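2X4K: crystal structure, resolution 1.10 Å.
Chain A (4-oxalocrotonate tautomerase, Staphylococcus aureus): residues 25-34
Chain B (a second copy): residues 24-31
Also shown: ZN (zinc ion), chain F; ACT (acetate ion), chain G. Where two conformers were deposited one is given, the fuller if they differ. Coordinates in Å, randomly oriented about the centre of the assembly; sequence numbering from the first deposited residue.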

# COMPACT_ATOMS: atom_id res chain seq x y z
N GLU A 25 -7.52 -8.52 17.66
CA GLU A 25 -8.94 -8.40 17.34
C GLU A 25 -9.18 -8.26 15.84
O GLU A 25 -10.17 -8.80 15.33
N VAL A 26 -8.31 -7.56 15.11
CA VAL A 26 -8.43 -7.48 13.66
C VAL A 26 -8.24 -8.88 13.06
O VAL A 26 -8.92 -9.27 12.11
N THR A 27 -7.30 -9.64 13.62
CA THR A 27 -7.08 -11.01 13.16
C THR A 27 -8.32 -11.86 13.40
O THR A 27 -8.75 -12.58 12.50
N ASP A 28 -8.92 -11.74 14.58
CA ASP A 28 -10.17 -12.44 14.89
C ASP A 28 -11.24 -12.11 13.85
O ASP A 28 -11.96 -12.99 13.39
N ALA A 29 -11.37 -10.82 13.54
CA ALA A 29 -12.38 -10.35 12.60
C ALA A 29 -12.20 -10.95 11.21
O ALA A 29 -13.17 -11.38 10.58
N VAL A 30 -10.97 -10.94 10.72
CA VAL A 30 -10.67 -11.50 9.40
C VAL A 30 -10.96 -13.00 9.40
O VAL A 30 -11.62 -13.53 8.50
N GLU A 31 -10.49 -13.68 10.44
CA GLU A 31 -10.65 -15.13 10.53
C GLU A 31 -12.12 -15.53 10.52
O GLU A 31 -12.52 -16.43 9.78
N LYS A 32 -12.93 -14.89 11.35
CA LYS A 32 -14.30 -15.35 11.51
C LYS A 32 -15.17 -15.03 10.30
O LYS A 32 -16.10 -15.75 10.02
N THR A 33 -14.87 -13.95 9.58
CA THR A 33 -15.73 -13.52 8.49
C THR A 33 -15.36 -14.15 7.15
O THR A 33 -16.21 -14.24 6.27
N THR A 34 -14.10 -14.57 7.01
CA THR A 34 -13.62 -15.14 5.75
C THR A 34 -13.33 -16.64 5.81
O THR A 34 -13.28 -17.29 4.77
N SER B 24 -17.65 -4.87 8.50
CA SER B 24 -18.26 -4.60 9.80
C SER B 24 -17.37 -5.03 10.95
O SER B 24 -17.20 -4.30 11.92
N GLU B 25 -16.80 -6.23 10.86
CA GLU B 25 -16.04 -6.78 11.98
C GLU B 25 -14.66 -6.15 12.12
O GLU B 25 -14.20 -5.95 13.23
N VAL B 26 -14.01 -5.82 11.01
CA VAL B 26 -12.76 -5.08 11.10
C VAL B 26 -13.02 -3.72 11.73
O VAL B 26 -12.25 -3.25 12.57
N THR B 27 -14.13 -3.09 11.35
CA THR B 27 -14.49 -1.80 11.94
C THR B 27 -14.73 -1.94 13.45
O THR B 27 -14.22 -1.15 14.24
N ASP B 28 -15.47 -2.97 13.85
CA ASP B 28 -15.69 -3.24 15.27
C ASP B 28 -14.35 -3.39 16.00
O ASP B 28 -14.16 -2.84 17.09
N ALA B 29 -13.42 -4.13 15.41
CA ALA B 29 -12.14 -4.39 16.05
C ALA B 29 -11.34 -3.11 16.24
O ALA B 29 -10.74 -2.89 17.29
N VAL B 30 -11.31 -2.27 15.21
CA VAL B 30 -10.59 -1.00 15.29
C VAL B 30 -11.22 -0.08 16.33
O VAL B 30 -10.52 0.52 17.15
N GLU B 31 -12.54 0.02 16.31
CA GLU B 31 -13.25 0.88 17.25
C GLU B 31 -13.00 0.45 18.70
O GLU B 31 -12.71 1.28 19.56

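Two helices from separate copies of the tautomerase pack nearly antiparallel, at 165°, with their axes only 8.3 Å apart at closest approach. At the crossing, where the axes are closest, each helix places an alanine against the other. Ala A29 lies over Glu B25 and Ala B29 over Glu A25, an approximate twofold arrangement in which each CA-to-CB bond points toward the other helix, bringing the methyl close to its backbone. The CB of Ala B29 lies 3.6 Å from the O of Glu A25 and 3.7 Å from the N of Val A26; in the equivalent contact, Ala A29 CB sits 3.5 Å from Glu B25 O and 3.7 Å from Val B26 N. Alanine suits this place because its side chain ends at CB, so the helices can meet almost backbone to backbone.

Val A26 and Val B26 flank the alanines. Their CA-to-CB bonds point sideways, and both adopt the t rotamer, with chi1 of 163° and 167°. Val A26 CG2 reaches Ala B29 CB at 4.0 Å and Val B30 CG2 at 4.3 Å, while Val B26 CG2 reaches Ala A29 CB at 4.2 Å and Val A30 CG2 at 4.3 Å. Val A30 and Val B30 are also t. These branched, apolar side chains are buried and fill the space beside the alanines without needing polar partners.

Glu B25 covers the most surface of any residue here. Its CA-to-CB bond points toward chain A, and chi1 and chi2 are both m. The aliphatic part of the chain serves as a packing surface: its CB is 3.7 Å from Ala A29 CB, and its CG is 3.5 Å from Thr A33 CG2. In the p rotamer Thr A33 presents CG2 to Glu B25, while OG1 donates a hydrogen bond to Ala A29 O, 2.8 Å away, within its own helix.

The carboxylate of Glu B25 turns to the more exposed margin, where Lys A32 extends with chi1 p and the remaining chi angles t. A long salt bridge joins Lys A32 NZ to Glu B25 OE1 at 3.6 Å. A closer partner for the amine is an acetate, probably from the crystallisation liquor: Lys A32 NZ donates to its OXT at 2.7 Å. No hydrogen bond links the two stretches directly; apart from the long salt bridge, their contacts are van der Waals. Farther out, Glu A31, t at chi1 and chi2, does not reach the chain B stretch; its OE2 binds the zinc ion at 1.9 Å.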

# COMPACT_ATOMS: atom_id res chain seq x y z
CB GLU A 25 -9.57 -7.23 18.09
CG GLU A 25 -9.53 -7.39 19.61
CD GLU A 25 -10.81 -7.88 20.25
OE1 GLU A 25 -11.78 -8.22 19.53
OE2 GLU A 25 -10.86 -7.92 21.50
CB VAL A 26 -7.43 -6.48 13.06
CG1 VAL A 26 -7.26 -6.70 11.56
CG2 VAL A 26 -7.88 -5.04 13.35
CB THR A 27 -5.83 -11.61 13.83
OG1 THR A 27 -4.69 -10.84 13.45
CG2 THR A 27 -5.59 -13.04 13.40
CB ASP A 28 -10.76 -12.01 16.25
CG ASP A 28 -9.95 -12.45 17.46
OD1 ASP A 28 -9.04 -13.29 17.35
OD2 ASP A 28 -10.27 -11.94 18.56
CB ALA A 29 -12.36 -8.83 12.51
CB VAL A 30 -9.22 -11.22 9.00
CG1 VAL A 30 -8.85 -11.98 7.72
CG2 VAL A 30 -9.00 -9.72 8.81
CB GLU A 31 -10.00 -15.63 11.81
CG GLU A 31 -10.03 -17.14 11.95
CD GLU A 31 -9.51 -17.62 13.28
OE1 GLU A 31 -8.77 -16.89 13.96
OE2 GLU A 31 -9.85 -18.76 13.64
CB LYS A 32 -14.92 -14.84 12.80
CG LYS A 32 -15.26 -13.40 12.85
CD LYS A 32 -15.73 -13.07 14.24
CE LYS A 32 -16.24 -11.66 14.35
NZ LYS A 32 -16.60 -11.35 15.76
CB THR A 33 -15.76 -12.00 8.33
OG1 THR A 33 -14.43 -11.51 8.07
CG2 THR A 33 -16.32 -11.34 9.57
CB THR A 34 -12.33 -14.46 5.28
OG1 THR A 34 -11.25 -14.80 6.17
CG2 THR A 34 -12.50 -12.95 5.21
CB SER B 24 -19.60 -5.32 9.91
OG SER B 24 -20.51 -4.89 8.92
CB GLU B 25 -15.96 -8.30 11.89
CG GLU B 25 -17.32 -8.97 12.01
CD GLU B 25 -18.15 -8.40 13.14
OE1 GLU B 25 -17.62 -8.24 14.26
OE2 GLU B 25 -19.33 -8.05 12.91
CB VAL B 26 -12.08 -4.97 9.73
CG1 VAL B 26 -10.96 -3.96 9.77
CG2 VAL B 26 -11.57 -6.34 9.28
CB THR B 27 -15.72 -1.22 11.24
OG1 THR B 27 -15.42 -1.05 9.85
CG2 THR B 27 -16.10 0.12 11.83
CB ASP B 28 -16.51 -4.52 15.48
CG ASP B 28 -17.98 -4.36 15.11
OD1 ASP B 28 -18.43 -3.25 14.80
OD2 ASP B 28 -18.71 -5.38 15.13
CB ALA B 29 -11.33 -5.40 15.24
CB VAL B 30 -10.52 -0.31 13.92
CG1 VAL B 30 -9.91 1.08 14.04
CG2 VAL B 30 -9.70 -1.15 12.97
CB GLU B 31 -14.75 0.85 16.94
CG GLU B 31 -15.59 1.80 17.77
CD GLU B 31 -17.06 1.80 17.38
OE1 GLU B 31 -17.86 2.45 18.08
OE2 GLU B 31 -17.42 1.15 16.38
ZN ZN F . -9.32 -19.38 15.38
C ACT G . -17.25 -8.61 17.65
O ACT G . -17.27 -7.43 17.22
OXT ACT G . -18.01 -9.43 17.07
CH3 ACT G . -16.37 -9.03 18.78